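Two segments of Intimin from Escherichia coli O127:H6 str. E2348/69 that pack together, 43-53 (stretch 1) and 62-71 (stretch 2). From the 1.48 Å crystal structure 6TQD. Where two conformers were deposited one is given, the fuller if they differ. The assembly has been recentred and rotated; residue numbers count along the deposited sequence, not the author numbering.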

ATOM      1  N   ALA A  43      15.577   5.562   6.494  1.00  9.56           N
ATOM      2  CA  ALA A  43      14.113   5.560   6.483  1.00 11.36           C
ATOM      3  C   ALA A  43      13.557   4.156   6.710  1.00 10.71           C
ATOM      4  O   ALA A  43      12.609   3.977   7.483  1.00 12.03           O
ATOM      5  CB  ALA A  43      13.597   6.138   5.167  1.00 11.96           C
ATOM      6  N   LEU A  44      14.127   3.146   6.045  1.00  9.15           N
ATOM      7  CA  LEU A  44      13.685   1.782   6.279  1.00  9.99           C
ATOM      8  C   LEU A  44      13.994   1.326   7.694  1.00  9.71           C
ATOM      9  O   LEU A  44      13.193   0.617   8.312  1.00 11.69           O
ATOM     10  CB  LEU A  44      14.361   0.800   5.314  1.00 11.21           C
ATOM     11  CG  LEU A  44      13.920   0.762   3.868  1.00 13.31           C
ATOM     12  CD1 LEU A  44      14.886  -0.123   3.084  1.00 12.65           C
ATOM     13  CD2 LEU A  44      12.494   0.258   3.747  1.00 11.56           C
ATOM     14  N   ARG A  45      15.162   1.699   8.214  1.00  8.35           N
ATOM     15  CA  ARG A  45      15.556   1.232   9.539  1.00  9.54           C
ATOM     16  C   ARG A  45      14.656   1.794  10.629  1.00 11.66           C
ATOM     17  O   ARG A  45      14.514   1.168  11.680  1.00 11.94           O
ATOM     18  CB  ARG A  45      17.024   1.547   9.809  1.00 13.55           C
ATOM     19  CG  ARG A  45      17.927   0.818   8.853  1.00 16.05           C
ATOM     20  CD  ARG A  45      19.381   0.829   9.262  1.00 17.16           C
ATOM     21  NE  ARG A  45      20.160   0.200   8.198  1.00 14.55           N
ATOM     22  CZ  ARG A  45      20.661  -1.035   8.232  1.00 13.94           C
ATOM     23  NH1 ARG A  45      20.529  -1.804   9.307  1.00 15.85           N
ATOM     24  NH2 ARG A  45      21.329  -1.487   7.181  1.00 13.72           N
ATOM     25  N   SER A  46      14.057   2.962  10.399  0.57 11.23           N
ATOM     26  CA  SER A  46      13.121   3.518  11.370  0.57 13.27           C
ATOM     27  C   SER A  46      12.013   2.528  11.689  0.57 12.90           C
ATOM     28  O   SER A  46      11.456   2.547  12.797  0.57 13.22           O
ATOM     29  CB  SER A  46      12.512   4.810  10.823  0.57 14.96           C
ATOM     30  OG  SER A  46      11.546   4.526   9.823  0.57 17.63           O
ATOM     31  N   GLN A  47      11.678   1.658  10.738  1.00 12.04           N
ATOM     32  CA  GLN A  47      10.614   0.677  10.915  1.00 12.35           C
ATOM     33  C   GLN A  47      11.111  -0.764  10.846  1.00 14.04           C
ATOM     34  O   GLN A  47      10.304  -1.686  10.706  1.00 16.11           O
ATOM     35  CB  GLN A  47       9.483   0.937   9.912  1.00 11.69           C
ATOM     36  CG  GLN A  47       8.628   2.139  10.258  1.00 13.56           C
ATOM     37  CD  GLN A  47       7.904   1.927  11.569  1.00 13.21           C
ATOM     38  OE1 GLN A  47       7.622   0.791  11.951  1.00 13.39           O
ATOM     39  NE2 GLN A  47       7.628   3.013  12.279  1.00 15.87           N
ATOM     40  N   GLY A  48      12.420  -0.981  10.982  1.00 12.40           N
ATOM     41  CA  GLY A  48      12.959  -2.318  11.075  1.00 13.67           C
ATOM     42  C   GLY A  48      13.284  -2.994   9.761  1.00 12.19           C
ATOM     43  O   GLY A  48      13.597  -4.189   9.763  1.00 15.59           O
ATOM     44  N   GLY A  49      13.210  -2.280   8.644  1.00 10.95           N
ATOM     45  CA  GLY A  49      13.671  -2.807   7.378  1.00  9.48           C
ATOM     46  C   GLY A  49      15.103  -2.387   7.134  1.00  9.93           C
ATOM     47  O   GLY A  49      15.726  -1.707   7.948  1.00 10.73           O
ATOM     48  N   GLN A  50      15.637  -2.803   5.987  1.00  8.12           N
ATOM     49  CA  GLN A  50      17.021  -2.472   5.686  1.00  9.37           C
ATOM     50  C   GLN A  50      17.321  -2.802   4.239  1.00  8.45           C
ATOM     51  O   GLN A  50      16.609  -3.566   3.587  1.00  8.97           O
ATOM     52  CB  GLN A  50      17.984  -3.246   6.588  1.00 10.75           C
ATOM     53  CG  GLN A  50      17.956  -4.737   6.362  1.00 13.04           C
ATOM     54  CD  GLN A  50      18.893  -5.474   7.292  1.00 19.10           C
ATOM     55  OE1 GLN A  50      20.112  -5.445   7.108  1.00 22.35           O
ATOM     56  NE2 GLN A  50      18.334  -6.160   8.281  1.00 21.89           N
ATOM     57  N   ILE A  51      18.408  -2.223   3.745  0.54  8.66           N
ATOM     58  CA  ILE A  51      19.023  -2.631   2.491  0.54  9.75           C
ATOM     59  C   ILE A  51      20.314  -3.350   2.819  0.54  9.70           C
ATOM     60  O   ILE A  51      21.115  -2.871   3.633  0.54 10.07           O
ATOM     61  CB  ILE A  51      19.255  -1.437   1.555  0.54  9.55           C
ATOM     62  CG1 ILE A  51      17.946  -1.130   0.841  0.54 11.13           C
ATOM     63  CG2 ILE A  51      20.372  -1.752   0.567  0.54  9.94           C
ATOM     64  CD1 ILE A  51      17.842   0.255   0.357  0.54 10.66           C
ATOM     65  N   GLN A  52      20.511  -4.509   2.196  1.00 10.66           N
ATOM     66  CA  GLN A  52      21.652  -5.354   2.479  1.00 12.45           C
ATOM     67  C   GLN A  52      22.154  -5.967   1.185  1.00 11.80           C
ATOM     68  O   GLN A  52      21.396  -6.149   0.228  1.00 10.66           O
ATOM     69  CB  GLN A  52      21.316  -6.501   3.442  1.00 15.40           C
ATOM     70  CG  GLN A  52      20.175  -7.359   2.961  1.00 14.35           C
ATOM     71  CD  GLN A  52      19.881  -8.522   3.905  1.00 20.01           C
ATOM     72  OE1 GLN A  52      19.782  -9.663   3.473  1.00 26.61           O
ATOM     73  NE2 GLN A  52      19.851  -8.241   5.199  1.00 22.46           N
ATOM     74  N   HIS A  53      23.446  -6.281   1.161  1.00 14.00           N
ATOM     75  CA  HIS A  53      23.995  -7.042   0.059  1.00 17.58           C
ATOM     76  C   HIS A  53      23.309  -8.399  -0.019  1.00 18.08           C
ATOM     77  O   HIS A  53      23.012  -9.025   1.003  1.00 19.64           O
ATOM     78  CB  HIS A  53      25.499  -7.215   0.279  1.00 20.56           C
ATOM     79  CG  HIS A  53      26.260  -7.492  -0.978  1.00 25.94           C
ATOM     80  ND1 HIS A  53      26.510  -8.771  -1.428  1.00 27.88           N
ATOM     81  CD2 HIS A  53      26.824  -6.656  -1.884  1.00 26.59           C
ATOM     82  CE1 HIS A  53      27.197  -8.712  -2.557  1.00 28.90           C
ATOM     83  NE2 HIS A  53      27.402  -7.443  -2.854  1.00 27.61           N
TER
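Stretch 2, residues 62-71: YQAILPAYVQ

Antiparallel strands commonly hold their register through the backbone and leave side chains to finish the contact, and this pair from intimin is a compact example. Residues 62-65 of stretch 2 form an extended strand beside strand 50-53, their directions 149° apart and their axes approaching to 4.7 Å; beyond Ile 65 the chain continues without regular secondary structure. Two hydrogen-bonded pairs fix the register: Gln 50 N to Ile 65 O (3.1 Å) with Ile 65 N to Gln 50 O (2.8 Å), and Gln 52 N to Gln 63 O (3.0 Å) with Gln 63 N to Gln 52 O (2.9 Å).

Tyr 62, which covers the most surface in stretch 2, has chi1 in m and offers a ring face to the edge of His 53, with His 53 CD2 3.7 Å from Tyr 62 CZ; Tyr 62 CD2 also lies 4.0 Å from Ile 51 CG2. Pro 67 packs where the strand pairing has ended: its CB is 3.1 Å from Gln 47 O and its CD 3.8 Å from Leu 44 CD2. Gly 49 leaves room here, since a CB would clash with Ile 65 O and Pro 67 CD. Between these ends, Gln 63 NE2 donates to Gln 52 OE1 (2.8 Å), while Ile 65 CG1 rests 4.0 Å from Gln 52 CD on the same sheet face.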

ATOM      1  N   TYR A  62      22.160  -5.865  -4.420  1.00  9.68           N
ATOM      2  CA  TYR A  62      21.543  -5.488  -3.162  1.00 10.46           C
ATOM      3  C   TYR A  62      20.064  -5.845  -3.172  1.00 10.53           C
ATOM      4  O   TYR A  62      19.452  -6.032  -4.225  1.00 12.44           O
ATOM      5  CB  TYR A  62      21.705  -3.979  -2.914  1.00 12.42           C
ATOM      6  CG  TYR A  62      23.099  -3.651  -2.468  1.00  9.70           C
ATOM      7  CD1 TYR A  62      24.109  -3.405  -3.395  1.00 11.59           C
ATOM      8  CD2 TYR A  62      23.417  -3.613  -1.130  1.00  8.87           C
ATOM      9  CE1 TYR A  62      25.395  -3.133  -2.977  1.00 12.90           C
ATOM     10  CE2 TYR A  62      24.675  -3.322  -0.704  1.00 10.81           C
ATOM     11  CZ  TYR A  62      25.673  -3.101  -1.636  1.00 12.01           C
ATOM     12  OH  TYR A  62      26.941  -2.812  -1.198  1.00 12.96           O
ATOM     13  N   GLN A  63      19.509  -5.939  -1.978  1.00  9.33           N
ATOM     14  CA  GLN A  63      18.096  -6.240  -1.802  1.00  9.95           C
ATOM     15  C   GLN A  63      17.575  -5.454  -0.614  1.00 10.66           C
ATOM     16  O   GLN A  63      18.324  -5.096   0.300  1.00 11.29           O
ATOM     17  CB  GLN A  63      17.871  -7.734  -1.556  1.00 13.02           C
ATOM     18  CG  GLN A  63      18.513  -8.262  -0.289  1.00 13.23           C
ATOM     19  CD  GLN A  63      18.651  -9.782  -0.292  1.00 16.83           C
ATOM     20  OE1 GLN A  63      18.426 -10.441  -1.308  1.00 20.35           O
ATOM     21  NE2 GLN A  63      18.990 -10.337   0.861  1.00 18.35           N
ATOM     22  N   ALA A  64      16.278  -5.197  -0.625  1.00 10.34           N
ATOM     23  CA  ALA A  64      15.613  -4.516   0.467  1.00 10.12           C
ATOM     24  C   ALA A  64      14.789  -5.533   1.239  1.00 10.51           C
ATOM     25  O   ALA A  64      14.069  -6.334   0.633  1.00 10.85           O
ATOM     26  CB  ALA A  64      14.708  -3.401  -0.057  1.00  9.73           C
ATOM     27  N   ILE A  65      14.927  -5.513   2.558  1.00  9.02           N
ATOM     28  CA  ILE A  65      14.050  -6.233   3.474  1.00  9.94           C
ATOM     29  C   ILE A  65      13.003  -5.227   3.926  1.00  9.62           C
ATOM     30  O   ILE A  65      13.323  -4.244   4.595  1.00 10.73           O
ATOM     31  CB  ILE A  65      14.820  -6.807   4.664  1.00 12.47           C
ATOM     32  CG1 ILE A  65      16.044  -7.604   4.191  1.00 16.87           C
ATOM     33  CG2 ILE A  65      13.884  -7.665   5.516  1.00 15.75           C
ATOM     34  CD1 ILE A  65      15.755  -8.629   3.126  1.00 19.24           C
ATOM     35  N   LEU A  66      11.749  -5.463   3.548  1.00 10.56           N
ATOM     36  CA  LEU A  66      10.704  -4.487   3.808  1.00  9.79           C
ATOM     37  C   LEU A  66      10.200  -4.600   5.243  1.00 11.31           C
ATOM     38  O   LEU A  66      10.096  -5.708   5.781  1.00 11.91           O
ATOM     39  CB  LEU A  66       9.552  -4.702   2.832  1.00 10.72           C
ATOM     40  CG  LEU A  66       9.693  -3.960   1.492  1.00 11.15           C
ATOM     41  CD1 LEU A  66      11.012  -4.280   0.816  1.00 13.66           C
ATOM     42  CD2 LEU A  66       8.534  -4.257   0.556  1.00 12.20           C
ATOM     43  N   PRO A  67       9.907  -3.481   5.895  1.00 10.41           N
ATOM     44  CA  PRO A  67       9.368  -3.546   7.260  1.00 12.37           C
ATOM     45  C   PRO A  67       7.932  -4.064   7.274  1.00 13.10           C
ATOM     46  O   PRO A  67       7.306  -4.284   6.235  1.00 10.95           O
ATOM     47  CB  PRO A  67       9.434  -2.096   7.743  1.00 12.72           C
ATOM     48  CG  PRO A  67       9.367  -1.291   6.518  1.00 14.92           C
ATOM     49  CD  PRO A  67      10.082  -2.090   5.447  1.00 10.51           C
ATOM     50  N   ALA A  68       7.419  -4.258   8.484  1.00 13.14           N
ATOM     51  CA  ALA A  68       6.005  -4.541   8.659  1.00 13.15           C
ATOM     52  C   ALA A  68       5.165  -3.340   8.242  1.00 12.34           C
ATOM     53  O   ALA A  68       5.589  -2.188   8.333  1.00 12.79           O
ATOM     54  CB  ALA A  68       5.705  -4.888  10.114  1.00 16.45           C
ATOM     55  N   TYR A  69       3.953  -3.627   7.785  1.00 12.57           N
ATOM     56  CA  TYR A  69       3.035  -2.578   7.377  1.00 11.27           C
ATOM     57  C   TYR A  69       2.569  -1.802   8.600  1.00 14.23           C
ATOM     58  O   TYR A  69       2.275  -2.385   9.651  1.00 15.39           O
ATOM     59  CB  TYR A  69       1.830  -3.213   6.694  1.00 12.46           C
ATOM     60  CG  TYR A  69       0.819  -2.256   6.136  1.00 12.61           C
ATOM     61  CD1 TYR A  69       1.012  -1.622   4.920  1.00 14.83           C
ATOM     62  CD2 TYR A  69      -0.349  -1.974   6.836  1.00 12.47           C
ATOM     63  CE1 TYR A  69       0.068  -0.751   4.411  1.00 14.45           C
ATOM     64  CE2 TYR A  69      -1.293  -1.115   6.338  1.00 18.24           C
ATOM     65  CZ  TYR A  69      -1.083  -0.498   5.128  1.00 18.53           C
ATOM     66  OH  TYR A  69      -2.036   0.363   4.638  1.00 23.13           O
ATOM     67  N   VAL A  70       2.477  -0.489   8.451  1.00 15.47           N
ATOM     68  CA  VAL A  70       2.027   0.403   9.514  1.00 16.62           C
ATOM     69  C   VAL A  70       0.599   0.821   9.198  1.00 17.77           C
ATOM     70  O   VAL A  70       0.353   1.543   8.227  1.00 16.88           O
ATOM     71  CB  VAL A  70       2.948   1.624   9.646  1.00 17.60           C
ATOM     72  CG1 VAL A  70       2.439   2.564  10.724  1.00 22.16           C
ATOM     73  CG2 VAL A  70       4.387   1.191   9.933  1.00 20.05           C
ATOM     74  N   GLN A  71      -0.353   0.383  10.018  1.00 21.44           N
ATOM     75  CA  GLN A  71      -1.738   0.772   9.799  1.00 23.05           C
ATOM     76  C   GLN A  71      -1.887   2.265  10.051  1.00 23.37           C
ATOM     77  O   GLN A  71      -1.480   2.772  11.101  1.00 26.73           O
ATOM     78  CB  GLN A  71      -2.664  -0.025  10.712  1.00 29.25           C
ATOM     79  CG  GLN A  71      -3.529  -1.028   9.960  1.00 33.47           C
ATOM     80  CD  GLN A  71      -4.495  -0.353   9.004  1.00 37.29           C
ATOM     81  OE1 GLN A  71      -5.044   0.707   9.305  1.00 39.55           O
ATOM     82  NE2 GLN A  71      -4.698  -0.957   7.840  1.00 37.65           N
TER
HETATM   83  O   HOH W   1       6.468  -1.356  10.924  1.00 16.95           O
HETATM   84  O   HOH W   2       9.021  -3.928  10.907  1.00 22.92           O